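Local structure of glutamine cyclotransferase (Zymomonas mobilis, 3NOL) at residues Tyr50-Phe55 with Ile67-Ile72. The protein catalyses the cyclisation of N-terminal glutamine to pyroglutamate with release of ammonia, as a glutaminyl cyclase built on a beta-propeller fold. Residues are numbered along the deposited sequence; the frame is centred on the assembly and turned at random.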
loop_
_atom_site.group_PDB
_atom_site.type_symbol
_atom_site.label_atom_id
_atom_site.label_comp_id
_atom_site.label_asym_id
_atom_site.label_seq_id
_atom_site.Cartn_x
_atom_site.Cartn_y
_atom_site.Cartn_z
ATOM N N TYR A 50 -0.505 0.538 -8.613
ATOM C CA TYR A 50 -0.244 0.534 -10.035
ATOM C C TYR A 50 -1.492 1.038 -10.747
ATOM O O TYR A 50 -2.623 0.652 -10.429
ATOM C CB TYR A 50 0.051 -0.895 -10.461
ATOM C CG TYR A 50 0.104 -1.093 -11.970
ATOM C CD1 TYR A 50 -1.064 -1.273 -12.719
ATOM C CD2 TYR A 50 1.333 -1.139 -12.616
ATOM C CE1 TYR A 50 -0.997 -1.485 -14.111
ATOM C CE2 TYR A 50 1.421 -1.363 -13.984
ATOM C CZ TYR A 50 0.257 -1.531 -14.719
ATOM O OH TYR A 50 0.375 -1.738 -16.072
ATOM N N ARG A 51 -1.303 1.929 -11.705
ATOM C CA ARG A 51 -2.432 2.395 -12.513
ATOM C C ARG A 51 -1.910 2.879 -13.839
ATOM O O ARG A 51 -0.848 3.538 -13.892
ATOM C CB ARG A 51 -3.217 3.507 -11.809
ATOM C CG ARG A 51 -4.499 3.926 -12.577
ATOM C CD ARG A 51 -5.428 4.755 -11.767
ATOM N NE ARG A 51 -6.677 5.169 -12.448
ATOM C CZ ARG A 51 -6.761 6.095 -13.409
ATOM N NH1 ARG A 51 -7.939 6.434 -13.914
ATOM N NH2 ARG A 51 -5.671 6.685 -13.884
ATOM N N ASN A 52 -2.648 2.540 -14.902
ATOM C CA ASN A 52 -2.344 2.992 -16.264
ATOM C C ASN A 52 -0.867 2.825 -16.655
ATOM O O ASN A 52 -0.249 3.721 -17.256
ATOM C CB ASN A 52 -2.863 4.421 -16.512
ATOM C CG ASN A 52 -2.320 5.444 -15.514
ATOM O OD1 ASN A 52 -1.223 5.972 -15.668
ATOM N ND2 ASN A 52 -3.102 5.726 -14.486
ATOM N N GLY A 53 -0.313 1.667 -16.294
ATOM C CA GLY A 53 1.051 1.313 -16.669
ATOM C C GLY A 53 2.157 1.871 -15.792
ATOM O O GLY A 53 3.333 1.539 -16.002
ATOM N N TYR A 54 1.790 2.682 -14.797
ATOM C CA TYR A 54 2.765 3.321 -13.912
ATOM C C TYR A 54 2.553 2.995 -12.437
ATOM O O TYR A 54 1.475 2.546 -12.050
ATOM C CB TYR A 54 2.767 4.846 -14.138
ATOM C CG TYR A 54 3.424 5.192 -15.445
ATOM C CD1 TYR A 54 4.757 5.627 -15.486
ATOM C CD2 TYR A 54 2.733 5.023 -16.658
ATOM C CE1 TYR A 54 5.371 5.915 -16.703
ATOM C CE2 TYR A 54 3.349 5.305 -17.881
ATOM C CZ TYR A 54 4.662 5.743 -17.890
ATOM O OH TYR A 54 5.294 6.032 -19.081
ATOM N N PHE A 55 3.590 3.220 -11.625
ATOM C CA PHE A 55 3.417 3.215 -10.171
ATOM C C PHE A 55 2.994 4.606 -9.709
ATOM O O PHE A 55 3.478 5.629 -10.248
ATOM C CB PHE A 55 4.737 2.893 -9.454
ATOM C CG PHE A 55 5.220 1.478 -9.650
ATOM C CD1 PHE A 55 4.317 0.416 -9.774
ATOM C CD2 PHE A 55 6.583 1.200 -9.626
ATOM C CE1 PHE A 55 4.780 -0.892 -9.952
ATOM C CE2 PHE A 55 7.063 -0.119 -9.781
ATOM C CZ PHE A 55 6.165 -1.154 -9.947
ATOM N N ILE A 67 3.622 12.929 -3.388
ATOM C CA ILE A 67 2.924 11.923 -4.191
ATOM C C ILE A 67 3.624 11.959 -5.553
ATOM O O ILE A 67 3.796 13.035 -6.124
ATOM C CB ILE A 67 1.394 12.238 -4.354
ATOM C CG1 ILE A 67 0.665 12.330 -2.988
ATOM C CG2 ILE A 67 0.737 11.222 -5.315
ATOM C CD1 ILE A 67 0.970 11.264 -2.010
ATOM N N ARG A 68 4.058 10.802 -6.041
ATOM C CA ARG A 68 4.768 10.755 -7.325
ATOM C C ARG A 68 4.223 9.707 -8.277
ATOM O O ARG A 68 3.787 8.638 -7.842
ATOM C CB ARG A 68 6.265 10.520 -7.132
ATOM C CG ARG A 68 6.607 9.318 -6.263
ATOM C CD ARG A 68 8.111 8.956 -6.229
ATOM N NE ARG A 68 8.963 10.119 -5.964
ATOM C CZ ARG A 68 10.196 10.080 -5.452
ATOM N NH1 ARG A 68 10.789 8.914 -5.093
ATOM N NH2 ARG A 68 10.843 11.235 -5.307
ATOM N N LYS A 69 4.270 10.031 -9.571
ATOM C CA LYS A 69 4.051 9.058 -10.641
ATOM C C LYS A 69 5.423 8.567 -11.099
ATOM O O LYS A 69 6.278 9.378 -11.445
ATOM C CB LYS A 69 3.340 9.728 -11.821
ATOM C CG LYS A 69 3.039 8.781 -12.941
ATOM C CD LYS A 69 2.284 9.513 -14.082
ATOM C CE LYS A 69 2.003 8.585 -15.267
ATOM N NZ LYS A 69 1.304 9.302 -16.396
ATOM N N VAL A 70 5.610 7.247 -11.116
ATOM C CA VAL A 70 6.930 6.645 -11.290
ATOM C C VAL A 70 6.948 5.613 -12.437
ATOM O O VAL A 70 6.084 4.715 -12.510
ATOM C CB VAL A 70 7.395 5.974 -9.947
ATOM C CG1 VAL A 70 8.712 5.268 -10.117
ATOM C CG2 VAL A 70 7.492 6.968 -8.844
ATOM N N ASP A 71 7.928 5.779 -13.331
ATOM C CA ASP A 71 8.225 4.807 -14.392
ATOM C C ASP A 71 8.689 3.502 -13.761
ATOM O O ASP A 71 9.634 3.508 -12.959
ATOM C CB ASP A 71 9.348 5.331 -15.300
ATOM C CG ASP A 71 9.678 4.362 -16.420
ATOM O OD1 ASP A 71 8.846 4.181 -17.327
ATOM O OD2 ASP A 71 10.767 3.755 -16.371
ATOM N N ILE A 72 8.019 2.401 -14.097
ATOM C CA ILE A 72 8.311 1.102 -13.469
ATOM C C ILE A 72 9.754 0.662 -13.715
ATOM O O ILE A 72 10.480 0.320 -12.775
ATOM C CB ILE A 72 7.331 -0.018 -13.915
ATOM C CG1 ILE A 72 5.908 0.300 -13.440
ATOM C CG2 ILE A 72 7.790 -1.382 -13.361
ATOM C CD1 ILE A 72 4.840 -0.669 -13.927
HETATM O O HOH W 1 5.995 2.398 -16.150
#
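With CG of Phe55 beside its backbone N (chi1 -68°) and CG1 of Ile72 set likewise (chi1 -65°), ring and branch meet at about a right angle. Ile72 CG1 sits over the centre of the Phe55 ring face, 3.7 Å from the centroid, in a CH-pi contact, while Ile72 CG2 covers the rim near CZ. The outer methyl, Ile72 CD1, runs on to the edge of the Tyr50 ring, 3.5 Å from Tyr50 CE2. Phe48 and Phe240 also meet the Phe55 ring, so an alanine in place of Phe55 would probably open a gap beside them and leave Ile72 CG1 without its aromatic seat. In the backbone, Phe55 and Val70 form an antiparallel hydrogen-bonded pair with both side chains on one face: Phe55 N to Val70 O is 3.0 Å, and the shorter return bond, Val70 N to Phe55 O, is 2.8 Å. On the other side of the sheet the extended Lys69 chain crosses the Tyr54 ring. Lys69 CE lies over one face, offset toward the rim, and Lys69 NZ stands 4.7 Å from the Tyr54 ring centroid, 17° off the normal, a cation-pi contact. From the type I' turn Arg51-Tyr54, which joins strands 44-51 and 54-61, Gly53 O accepts from a water (2.8 Å) that in turn accepts from Ile72 N (2.9 Å), bridging the two segments where direct pairing has stopped. This end of a four-stranded antiparallel propeller blade thus has two chemistries: an apolar face where Ile72 lies over the Phe55 ring and against the edge of Tyr50, and a more polar one where the lysine's charge is probably eased by tyrosine pi electrons.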